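Local coordinates for clostripain-related protein (Bacteroides thetaiotaomicron, PDB 6N9J) that probably cleaves proteins and peptides as a secreted C11 (clostripain-family) cysteine protease, at residues 21-26 / 110-115; 46-51 / 199-204; 190-195 / 215-220; 279-284 / 324-329. All blocks are in the same frame, centred on the assembly; numbering follows the deposited sequence.

Contact 1: 21-26 / 110-115; sequences NSLSRF and WSHGDG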
# COMPACT_ATOMS: atom_id res chain seq x y z
N ASN A 21 3.34 -4.62 -16.77
CA ASN A 21 3.45 -3.17 -16.81
C ASN A 21 4.93 -2.85 -16.64
O ASN A 21 5.75 -3.76 -16.60
CB ASN A 21 2.61 -2.52 -15.70
CG ASN A 21 2.97 -3.04 -14.31
OD1 ASN A 21 4.15 -3.11 -13.94
ND2 ASN A 21 1.95 -3.39 -13.53
N SER A 22 5.25 -1.57 -16.49
CA SER A 22 6.64 -1.13 -16.47
C SER A 22 7.48 -1.74 -15.34
O SER A 22 8.71 -1.72 -15.40
CB SER A 22 6.70 0.40 -16.39
OG SER A 22 5.95 0.89 -15.30
N LEU A 23 6.81 -2.27 -14.31
CA LEU A 23 7.50 -2.78 -13.14
C LEU A 23 7.93 -4.23 -13.30
O LEU A 23 8.50 -4.81 -12.37
CB LEU A 23 6.61 -2.64 -11.90
CG LEU A 23 6.30 -1.19 -11.52
CD1 LEU A 23 5.39 -1.14 -10.32
CD2 LEU A 23 7.60 -0.43 -11.25
N SER A 24 7.67 -4.81 -14.47
CA SER A 24 7.89 -6.24 -14.67
C SER A 24 9.31 -6.67 -14.32
O SER A 24 9.53 -7.81 -13.89
CB SER A 24 7.59 -6.63 -16.11
OG SER A 24 8.44 -5.93 -16.99
N ARG A 25 10.26 -5.75 -14.49
CA ARG A 25 11.67 -6.02 -14.25
C ARG A 25 12.04 -6.19 -12.76
O ARG A 25 13.15 -6.62 -12.45
CB ARG A 25 12.54 -4.91 -14.85
CG ARG A 25 12.65 -3.67 -13.97
CD ARG A 25 13.65 -2.67 -14.52
NE ARG A 25 13.10 -1.88 -15.62
CZ ARG A 25 13.81 -1.03 -16.37
NH1 ARG A 25 15.11 -0.87 -16.16
NH2 ARG A 25 13.21 -0.35 -17.34
N PHE A 26 11.13 -5.84 -11.85
CA PHE A 26 11.42 -5.98 -10.42
C PHE A 26 10.85 -7.27 -9.81
O PHE A 26 11.33 -7.73 -8.78
CB PHE A 26 10.87 -4.78 -9.64
CG PHE A 26 11.45 -3.46 -10.04
CD1 PHE A 26 12.78 -3.16 -9.75
CD2 PHE A 26 10.67 -2.51 -10.69
CE1 PHE A 26 13.32 -1.93 -10.13
CE2 PHE A 26 11.20 -1.29 -11.05
CZ PHE A 26 12.54 -1.00 -10.77
N TRP A 110 1.11 -5.84 -4.82
CA TRP A 110 2.34 -5.40 -5.49
C TRP A 110 2.03 -4.90 -6.89
O TRP A 110 1.69 -5.69 -7.78
CB TRP A 110 3.30 -6.59 -5.53
CG TRP A 110 4.74 -6.40 -5.98
CD1 TRP A 110 5.86 -6.59 -5.21
CD2 TRP A 110 5.21 -6.11 -7.30
NE1 TRP A 110 6.99 -6.40 -5.96
CE2 TRP A 110 6.63 -6.11 -7.25
CE3 TRP A 110 4.58 -5.84 -8.53
CZ2 TRP A 110 7.42 -5.85 -8.36
CZ3 TRP A 110 5.37 -5.56 -9.64
CH2 TRP A 110 6.77 -5.57 -9.55
N SER A 111 2.16 -3.59 -7.11
CA SER A 111 1.91 -2.99 -8.42
C SER A 111 2.13 -1.49 -8.40
O SER A 111 2.69 -0.93 -7.45
CB SER A 111 0.48 -3.26 -8.90
OG SER A 111 0.38 -3.10 -10.30
N HIS A 112 1.67 -0.84 -9.47
CA HIS A 112 1.45 0.60 -9.48
C HIS A 112 0.28 0.96 -8.57
O HIS A 112 -0.59 0.14 -8.30
CB HIS A 112 1.18 1.09 -10.91
CG HIS A 112 2.39 1.15 -11.78
ND1 HIS A 112 3.37 2.11 -11.62
CD2 HIS A 112 2.80 0.37 -12.81
CE1 HIS A 112 4.32 1.92 -12.52
NE2 HIS A 112 3.99 0.87 -13.26
N GLY A 113 0.27 2.21 -8.10
CA GLY A 113 -0.80 2.71 -7.26
C GLY A 113 -0.93 4.21 -7.41
O GLY A 113 0.04 4.89 -7.77
N ASP A 114 -2.13 4.73 -7.16
CA ASP A 114 -2.36 6.18 -7.19
C ASP A 114 -3.54 6.50 -6.26
O ASP A 114 -4.50 7.18 -6.65
CB ASP A 114 -2.61 6.67 -8.62
CG ASP A 114 -2.25 8.14 -8.83
OD1 ASP A 114 -2.30 8.92 -7.85
OD2 ASP A 114 -1.90 8.53 -9.97
N GLY A 115 -3.48 6.00 -5.04
CA GLY A 115 -4.48 6.32 -4.03
C GLY A 115 -5.92 6.05 -4.45
O GLY A 115 -6.25 4.97 -4.96

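Contact 2: 46-51 / 199-204; sequences NNLLVY and ALFAVN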
# COMPACT_ATOMS: atom_id res chain seq x y z
N ASN A 46 2.94 -22.07 8.29
CA ASN A 46 2.87 -20.80 7.59
C ASN A 46 2.88 -20.99 6.08
O ASN A 46 3.75 -21.67 5.53
CB ASN A 46 4.03 -19.91 8.01
CG ASN A 46 4.06 -19.64 9.51
OD1 ASN A 46 3.08 -19.16 10.08
ND2 ASN A 46 5.17 -19.97 10.16
N ASN A 47 1.89 -20.41 5.40
CA ASN A 47 1.79 -20.53 3.95
C ASN A 47 2.05 -19.21 3.22
O ASN A 47 1.26 -18.28 3.29
CB ASN A 47 0.41 -21.06 3.56
CG ASN A 47 -0.03 -22.24 4.41
OD1 ASN A 47 0.52 -23.34 4.31
ND2 ASN A 47 -1.03 -22.02 5.24
N LEU A 48 3.18 -19.14 2.51
CA LEU A 48 3.47 -18.00 1.65
C LEU A 48 3.08 -18.32 0.21
O LEU A 48 3.74 -19.12 -0.45
CB LEU A 48 4.95 -17.61 1.74
CG LEU A 48 5.35 -16.39 0.91
CD1 LEU A 48 4.59 -15.13 1.35
CD2 LEU A 48 6.87 -16.19 1.03
N LEU A 49 1.99 -17.71 -0.26
CA LEU A 49 1.50 -17.90 -1.61
C LEU A 49 1.86 -16.69 -2.48
O LEU A 49 1.91 -15.57 -2.00
CB LEU A 49 -0.02 -18.12 -1.61
CG LEU A 49 -0.54 -19.54 -1.29
CD1 LEU A 49 0.14 -20.21 -0.11
CD2 LEU A 49 -2.04 -19.53 -1.05
N VAL A 50 2.16 -16.92 -3.75
CA VAL A 50 2.51 -15.83 -4.64
C VAL A 50 1.76 -16.00 -5.95
O VAL A 50 1.90 -17.03 -6.64
CB VAL A 50 4.04 -15.77 -4.93
CG1 VAL A 50 4.37 -14.53 -5.76
CG2 VAL A 50 4.85 -15.78 -3.65
N TYR A 51 0.93 -15.00 -6.28
CA TYR A 51 0.34 -14.89 -7.60
C TYR A 51 1.18 -13.94 -8.44
O TYR A 51 1.32 -12.76 -8.10
CB TYR A 51 -1.11 -14.39 -7.55
CG TYR A 51 -1.64 -14.05 -8.92
CD1 TYR A 51 -2.11 -15.04 -9.78
CD2 TYR A 51 -1.65 -12.72 -9.38
CE1 TYR A 51 -2.58 -14.73 -11.04
CE2 TYR A 51 -2.13 -12.41 -10.64
CZ TYR A 51 -2.59 -13.41 -11.46
OH TYR A 51 -3.06 -13.09 -12.73
N ALA A 199 8.60 -11.28 8.72
CA ALA A 199 7.74 -10.35 9.47
C ALA A 199 6.26 -10.53 9.08
O ALA A 199 5.38 -10.29 9.90
CB ALA A 199 8.19 -8.90 9.24
N LEU A 200 6.01 -10.98 7.85
CA LEU A 200 4.64 -11.28 7.42
C LEU A 200 3.99 -12.38 8.28
O LEU A 200 2.76 -12.48 8.36
CB LEU A 200 4.62 -11.73 5.95
CG LEU A 200 5.12 -10.90 4.77
CD1 LEU A 200 5.10 -11.79 3.51
CD2 LEU A 200 4.27 -9.67 4.56
N PHE A 201 4.83 -13.21 8.91
CA PHE A 201 4.36 -14.35 9.69
C PHE A 201 4.67 -14.18 11.17
O PHE A 201 4.54 -15.14 11.94
CB PHE A 201 4.97 -15.66 9.17
CG PHE A 201 4.66 -15.95 7.73
CD1 PHE A 201 3.43 -16.45 7.36
CD2 PHE A 201 5.61 -15.72 6.74
CE1 PHE A 201 3.14 -16.71 6.02
CE2 PHE A 201 5.33 -15.97 5.40
CZ PHE A 201 4.09 -16.47 5.04
N ALA A 202 5.08 -12.98 11.55
CA ALA A 202 5.33 -12.67 12.95
C ALA A 202 4.07 -12.93 13.74
O ALA A 202 2.98 -12.53 13.34
CB ALA A 202 5.79 -11.24 13.13
N VAL A 203 4.21 -13.63 14.85
CA VAL A 203 3.08 -13.93 15.71
C VAL A 203 2.60 -12.67 16.44
O VAL A 203 1.40 -12.48 16.64
CB VAL A 203 3.45 -15.02 16.72
CG1 VAL A 203 3.02 -14.65 18.14
CG2 VAL A 203 2.87 -16.36 16.28
N ASN A 204 3.53 -11.78 16.80
CA ASN A 204 3.18 -10.54 17.49
C ASN A 204 3.35 -9.32 16.60
O ASN A 204 4.43 -9.11 16.04
CB ASN A 204 4.03 -10.38 18.74
CG ASN A 204 3.87 -11.53 19.70
OD1 ASN A 204 4.80 -12.30 19.93
ND2 ASN A 204 2.68 -11.66 20.26
O HOH W 1 2.14 -16.52 11.73

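Contact 3: 190-195 / 215-220; sequences GAPYEV and YSVYAK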
# COMPACT_ATOMS: atom_id res chain seq x y z
N GLY A 190 10.81 -1.84 -4.31
CA GLY A 190 9.82 -2.22 -3.32
C GLY A 190 10.40 -2.80 -2.04
O GLY A 190 11.50 -2.45 -1.61
N ALA A 191 9.65 -3.70 -1.41
CA ALA A 191 10.09 -4.29 -0.16
C ALA A 191 11.35 -5.13 -0.32
O ALA A 191 11.59 -5.71 -1.38
CB ALA A 191 8.97 -5.14 0.45
N PRO A 192 12.17 -5.15 0.73
CA PRO A 192 13.25 -6.12 0.94
C PRO A 192 12.68 -7.43 1.50
O PRO A 192 12.68 -7.67 2.72
CB PRO A 192 14.15 -5.42 1.95
CG PRO A 192 13.18 -4.58 2.76
CD PRO A 192 12.16 -4.11 1.77
N TYR A 193 12.20 -8.29 0.61
CA TYR A 193 11.40 -9.43 1.02
C TYR A 193 12.21 -10.49 1.74
O TYR A 193 11.65 -11.46 2.25
CB TYR A 193 10.68 -10.04 -0.18
CG TYR A 193 9.49 -9.22 -0.60
CD1 TYR A 193 8.31 -9.26 0.14
CD2 TYR A 193 9.55 -8.39 -1.71
CE1 TYR A 193 7.22 -8.51 -0.22
CE2 TYR A 193 8.45 -7.63 -2.08
CZ TYR A 193 7.29 -7.69 -1.33
OH TYR A 193 6.19 -6.94 -1.66
N GLU A 194 13.52 -10.30 1.79
CA GLU A 194 14.36 -11.21 2.55
C GLU A 194 14.20 -10.99 4.06
O GLU A 194 14.50 -11.88 4.85
CB GLU A 194 15.83 -11.07 2.15
CG GLU A 194 16.51 -9.82 2.65
CD GLU A 194 16.33 -8.60 1.76
OE1 GLU A 194 15.47 -8.60 0.84
OE2 GLU A 194 17.07 -7.62 1.99
N VAL A 195 13.72 -9.81 4.47
CA VAL A 195 13.41 -9.58 5.89
C VAL A 195 11.93 -9.26 6.13
O VAL A 195 11.45 -9.44 7.24
CB VAL A 195 14.27 -8.44 6.50
CG1 VAL A 195 15.66 -8.95 6.86
CG2 VAL A 195 14.32 -7.20 5.57
N TYR A 215 11.24 -0.43 6.33
CA TYR A 215 11.97 0.82 6.50
C TYR A 215 13.48 0.66 6.73
O TYR A 215 14.28 1.40 6.16
CB TYR A 215 11.38 1.60 7.68
CG TYR A 215 12.09 2.92 7.91
CD1 TYR A 215 11.85 4.01 7.09
CD2 TYR A 215 13.01 3.06 8.95
CE1 TYR A 215 12.50 5.20 7.28
CE2 TYR A 215 13.66 4.27 9.16
CZ TYR A 215 13.39 5.34 8.31
OH TYR A 215 14.04 6.54 8.48
N SER A 216 13.86 -0.30 7.56
CA SER A 216 15.24 -0.39 8.01
C SER A 216 16.26 -0.63 6.90
O SER A 216 17.39 -0.16 6.97
CB SER A 216 15.37 -1.48 9.07
OG SER A 216 16.66 -1.46 9.64
N VAL A 217 15.88 -1.38 5.87
CA VAL A 217 16.84 -1.63 4.80
C VAL A 217 17.09 -0.34 4.00
O VAL A 217 18.23 -0.01 3.67
CB VAL A 217 16.37 -2.77 3.88
CG1 VAL A 217 17.17 -2.79 2.59
CG2 VAL A 217 16.50 -4.11 4.61
N TYR A 218 16.03 0.40 3.72
CA TYR A 218 16.16 1.64 2.96
C TYR A 218 16.86 2.71 3.78
O TYR A 218 17.68 3.47 3.25
CB TYR A 218 14.79 2.13 2.48
CG TYR A 218 14.31 1.36 1.28
CD1 TYR A 218 14.70 1.74 -0.00
CD2 TYR A 218 13.51 0.23 1.43
CE1 TYR A 218 14.29 1.02 -1.11
CE2 TYR A 218 13.09 -0.49 0.33
CZ TYR A 218 13.48 -0.09 -0.94
OH TYR A 218 13.06 -0.82 -2.04
N ALA A 219 16.53 2.77 5.07
CA ALA A 219 17.18 3.70 6.00
C ALA A 219 18.70 3.49 6.05
O ALA A 219 19.45 4.43 6.29
CB ALA A 219 16.59 3.55 7.39
N LYS A 220 19.15 2.26 5.82
CA LYS A 220 20.58 1.99 5.96
C LYS A 220 21.41 2.29 4.71
O LYS A 220 22.62 2.50 4.81
CB LYS A 220 20.78 0.54 6.41
CG LYS A 220 20.73 0.41 7.92
CD LYS A 220 20.55 -1.02 8.39
CE LYS A 220 20.65 -1.10 9.91
NZ LYS A 220 19.93 -2.29 10.45

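Contact 4: 279-284 / 324-329; sequences YDPLRE and NYCTYS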
# COMPACT_ATOMS: atom_id res chain seq x y z
N TYR A 279 2.94 15.28 -0.90
CA TYR A 279 3.61 14.01 -1.20
C TYR A 279 3.86 13.78 -2.69
O TYR A 279 4.65 12.91 -3.05
CB TYR A 279 2.81 12.83 -0.63
CG TYR A 279 2.82 12.80 0.88
CD1 TYR A 279 4.01 12.67 1.58
CD2 TYR A 279 1.64 12.92 1.61
CE1 TYR A 279 4.04 12.65 2.96
CE2 TYR A 279 1.66 12.90 2.99
CZ TYR A 279 2.86 12.77 3.66
OH TYR A 279 2.89 12.76 5.04
N ASP A 280 3.20 14.55 -3.55
CA ASP A 280 3.54 14.57 -4.98
C ASP A 280 3.82 15.99 -5.47
O ASP A 280 3.09 16.51 -6.32
CB ASP A 280 2.42 13.92 -5.80
CG ASP A 280 1.07 14.61 -5.62
OD1 ASP A 280 0.89 15.31 -4.58
OD2 ASP A 280 0.19 14.45 -6.50
N PRO A 281 4.89 16.63 -4.96
CA PRO A 281 5.11 18.06 -5.23
C PRO A 281 5.62 18.34 -6.65
O PRO A 281 5.59 19.49 -7.09
CB PRO A 281 6.17 18.44 -4.20
CG PRO A 281 6.94 17.19 -3.98
CD PRO A 281 5.99 16.05 -4.17
N LEU A 282 6.08 17.31 -7.35
CA LEU A 282 6.66 17.52 -8.66
C LEU A 282 5.65 17.16 -9.74
O LEU A 282 5.93 17.30 -10.93
CB LEU A 282 7.94 16.70 -8.81
CG LEU A 282 8.92 16.74 -7.64
CD1 LEU A 282 10.13 15.88 -7.94
CD2 LEU A 282 9.34 18.18 -7.33
N ARG A 283 4.48 16.70 -9.31
CA ARG A 283 3.41 16.33 -10.23
C ARG A 283 2.12 17.12 -9.96
O ARG A 283 2.15 18.35 -9.88
CB ARG A 283 3.15 14.82 -10.16
CG ARG A 283 4.31 13.98 -10.67
CD ARG A 283 4.10 12.48 -10.43
NE ARG A 283 5.16 11.68 -11.03
CZ ARG A 283 4.98 10.85 -12.06
NH1 ARG A 283 6.02 10.17 -12.55
NH2 ARG A 283 3.78 10.69 -12.60
N GLU A 284 0.99 16.44 -9.80
CA GLU A 284 -0.30 17.12 -9.75
C GLU A 284 -0.66 17.73 -8.39
O GLU A 284 -1.66 18.44 -8.28
CB GLU A 284 -1.41 16.14 -10.18
N ASN A 324 12.92 11.96 0.54
CA ASN A 324 12.52 10.83 -0.29
C ASN A 324 12.74 11.20 -1.75
O ASN A 324 12.69 12.39 -2.10
CB ASN A 324 11.05 10.45 -0.07
CG ASN A 324 10.86 9.46 1.05
OD1 ASN A 324 10.10 8.50 0.92
ND2 ASN A 324 11.55 9.67 2.17
N TYR A 325 12.99 10.22 -2.61
CA TYR A 325 13.09 10.47 -4.04
C TYR A 325 11.69 10.57 -4.65
O TYR A 325 10.83 9.74 -4.38
CB TYR A 325 13.89 9.37 -4.72
CG TYR A 325 14.19 9.60 -6.20
CD1 TYR A 325 15.30 10.32 -6.60
CD2 TYR A 325 13.36 9.07 -7.19
CE1 TYR A 325 15.58 10.52 -7.94
CE2 TYR A 325 13.63 9.25 -8.53
CZ TYR A 325 14.74 9.97 -8.91
OH TYR A 325 15.02 10.16 -10.24
N CYS A 326 11.46 11.61 -5.46
CA CYS A 326 10.16 11.81 -6.10
C CYS A 326 10.40 12.10 -7.55
O CYS A 326 11.48 12.55 -7.93
CB CYS A 326 9.37 12.96 -5.45
SG CYS A 326 8.75 12.61 -3.77
N THR A 327 9.38 11.88 -8.37
CA THR A 327 9.56 12.03 -9.80
C THR A 327 8.67 13.11 -10.38
O THR A 327 7.62 13.43 -9.83
CB THR A 327 9.30 10.69 -10.56
OG1 THR A 327 7.93 10.30 -10.42
CG2 THR A 327 10.20 9.58 -10.03
N TYR A 328 9.11 13.68 -11.48
CA TYR A 328 8.26 14.54 -12.28
C TYR A 328 7.48 13.66 -13.23
O TYR A 328 7.77 12.47 -13.36
CB TYR A 328 9.07 15.56 -13.05
CG TYR A 328 9.90 16.50 -12.22
CD1 TYR A 328 11.17 16.15 -11.80
CD2 TYR A 328 9.43 17.78 -11.93
CE1 TYR A 328 11.95 17.04 -11.08
CE2 TYR A 328 10.19 18.66 -11.21
CZ TYR A 328 11.45 18.29 -10.78
OH TYR A 328 12.20 19.19 -10.06
N SER A 329 6.51 14.25 -13.93
CA SER A 329 5.73 13.53 -14.92
C SER A 329 6.63 13.03 -16.05
O SER A 329 6.32 12.03 -16.69
CB SER A 329 4.62 14.41 -15.47
OG SER A 329 3.82 14.91 -14.41
O HOH W 2 6.00 14.25 -7.32
O HOH W 3 5.83 17.03 -13.50
O HOH W 4 1.98 13.02 -13.50

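Contact 1: 21-26 / 110-115
H112 turns its imidazole to L23 and S22 in two different ways. L23 CD1 sits over the face, 3.8 Å from the ring centroid and 6° off the normal, a CH-pi contact. At the rim, in the ring plane, S22 OG accepts a hydrogen bond from H112 NE2 at 2.8 Å. One contact presses on the face and the other holds the edge, which together probably restrain the ring's rotation. An alanine at H112 would probably leave S22 OG without this donor and the L23 methyl without the ring beneath it. W110 brings the far edge of its indole to the type I beta turn N21-S24: L23 O lies in the indole plane 3.4 Å from W110 CH2, and F26 CB packs 3.8 Å from W110 CZ2. The indole NE1 is bonded to D30. Within that turn, N21 OD1 caps L23 N at 2.8 Å. The H112-G113 pair matches the His-Gly motif of clan CD peptidases; the bound peptide hydrogen-bonds the backbone of G113 and packs on L23 and W110. Segment 110-115 leaves the end of strand 105-110, while 21-26 leads from the neighbouring parallel strand 9-18 into helix 24-37.

Contact 2: 46-51 / 199-204
The backbones come nearest at N46 and F201, whose CA atoms are 6.9 Å apart, where the start of strand 46-53 passes the end of helix 193-200; no direct hydrogen bond joins the two segments. F201 carries the contact with its ring. CG lies anti to the carbonyl carbon (chi1 -59°), which points the ring at the strand, and the three residues N46, N47 and L48 line the outer part of the ring in succession. N46 CB approaches F201 CD1 obliquely at 3.6 Å, with the amide plane turned 42° from the ring. Next to it, N47 O lies at the edge in the ring plane, 3.7 Å from F201 CE1. At the tip, L48 CB touches F201 CZ at 3.6 Å, the two side chains crossing at about a right angle. L48 also extends a methyl to the helix itself, CD1 standing 4.0 Å from L200 CD1. L200 CB in turn rests over one face of the F201 ring, displaced toward the rim. An alanine at F201 would probably open a gap beside N46 CB and L48 CB, which would lose their aromatic partner. A water bridges the polar margin, donating to F201 O at 2.8 Å and to N46 OD1 at a longer 3.3 Å. Strand 9-18, parallel to 46-53, adds to the surroundings: F201 touches V13, and R11 hydrogen-bonds the carbonyls of L200 and A202. The end of a helix and the residue after it, packed on the parallel strands 9-18 and 46-53 of a central mixed sheet, are consistent with the alpha/beta caspase-like fold of clan CD peptidases.

Contact 3: 190-195 / 215-220
P192 and V217 form the centre of a helix-helix contact between successive helices of the alpha/beta fold: the start of helix 193-200 meets the late part of helix 206-221. P192 CB and V217 CG2 are 3.8 Å apart, and the two side chains slide past each other in opposite directions. With V217 CG1 anti to the backbone N (chi1 165°), its other methyl, CG2, falls beside that N and faces the first helix. V195, one turn on from the proline, adds a second apolar touch to this same methyl, its CG2 lying 3.9 Å away. On the other flank Y218 reaches the proline with a ring carbon, CE2, at 4.0 Å from P192 CD, an approach that is oblique to the ring. The centre, made by P192, V217 and V195, is apolar, and the contact is small, burying 216 Å² in all.

The next shell explains how these groups are placed. P192 occupies the N-cap position, and its carbonyl O accepts from V195 N at 3.0 Å, consistent with V195 lying on the same side. Y214, from helix 206-221, also lies against P192, and P187, P189 and V238 touch the Y218 side chain. On the side away from V217, the helix start is tied to the protein interior: Y193 N is bonded to E33 of helix 24-37, while D159 OD2 accepts from both A191 N and Y193 OH. Finally, the A191 CB methyl stands 3.5 Å above the plane of the Y193 ring, displaced toward its rim.

Contact 4: 279-284 / 324-329
L282 is the apolar centre, set between Y328 and C326. Its CB lies over one face of the Y328 ring, 3.9 Å from the centroid and 23° off the normal, a CH-pi contact; the CD2 methyl reaches farther across, to 4.0 Å from Y328 CZ. The other methyl, L282 CD1, lies between the ring and the strand, 3.9 Å from C326 CB. P281 CD makes a looser approach to C326 SG. The closest CA atoms, those of L282 and Y328, are only 5.0 Å apart, yet no direct hydrogen bond joins backbone to backbone. Structurally this is a type I beta turn, D280 to R283, laid against the end of strand 315-327, which belongs to the large mixed sheet and is paired there with strand 333-337. The backbones are linked through solvent: one water accepts from L282 N and donates to T327 O, and another donates to L282 O and accepts from S329 N. Toward the surface, R283 runs extended from CG to NE alongside T327 and grips it side-on. R283 NE donates to T327 O at 3.2 Å, from well above the carbonyl plane. R283 NH1 donates to T327 OG1 at 2.9 Å with an N-H...O angle of 144°. That hydroxyl is also bonded to E185, whose carboxylate would probably help to hold the guanidinium by its charge; T327 in addition packs on a polar side chain of the bound peptide. S329 CA stands over the guanidinium, and a further water lies 2.8 Å from S329 OG while accepting a weak bond from R283 NH2.

In the fold
All four contacts hang on one mixed sheet or the helices beside it. Contact 1 sits where strands 9-18 and 105-110 end, next to the bound peptide; contact 4, centred about 16 Å away, lies at the end of strand 315-327 and also touches it through Y325 and T327. Contacts 2 and 3 share helix 193-200, one at each end, their centres about 16 Å apart. Contacts 1 and 3 meet, W110 CD1 lying 3.6 Å from Y193 OH. Contacts 2 and 4 are on opposite sides of the chain's centre, about 32 Å between centres. Along the chain contact 2 interleaves with contacts 1 and 3, and contact 4 comes last, so 1 and 4, distant in sequence, meet at the peptide.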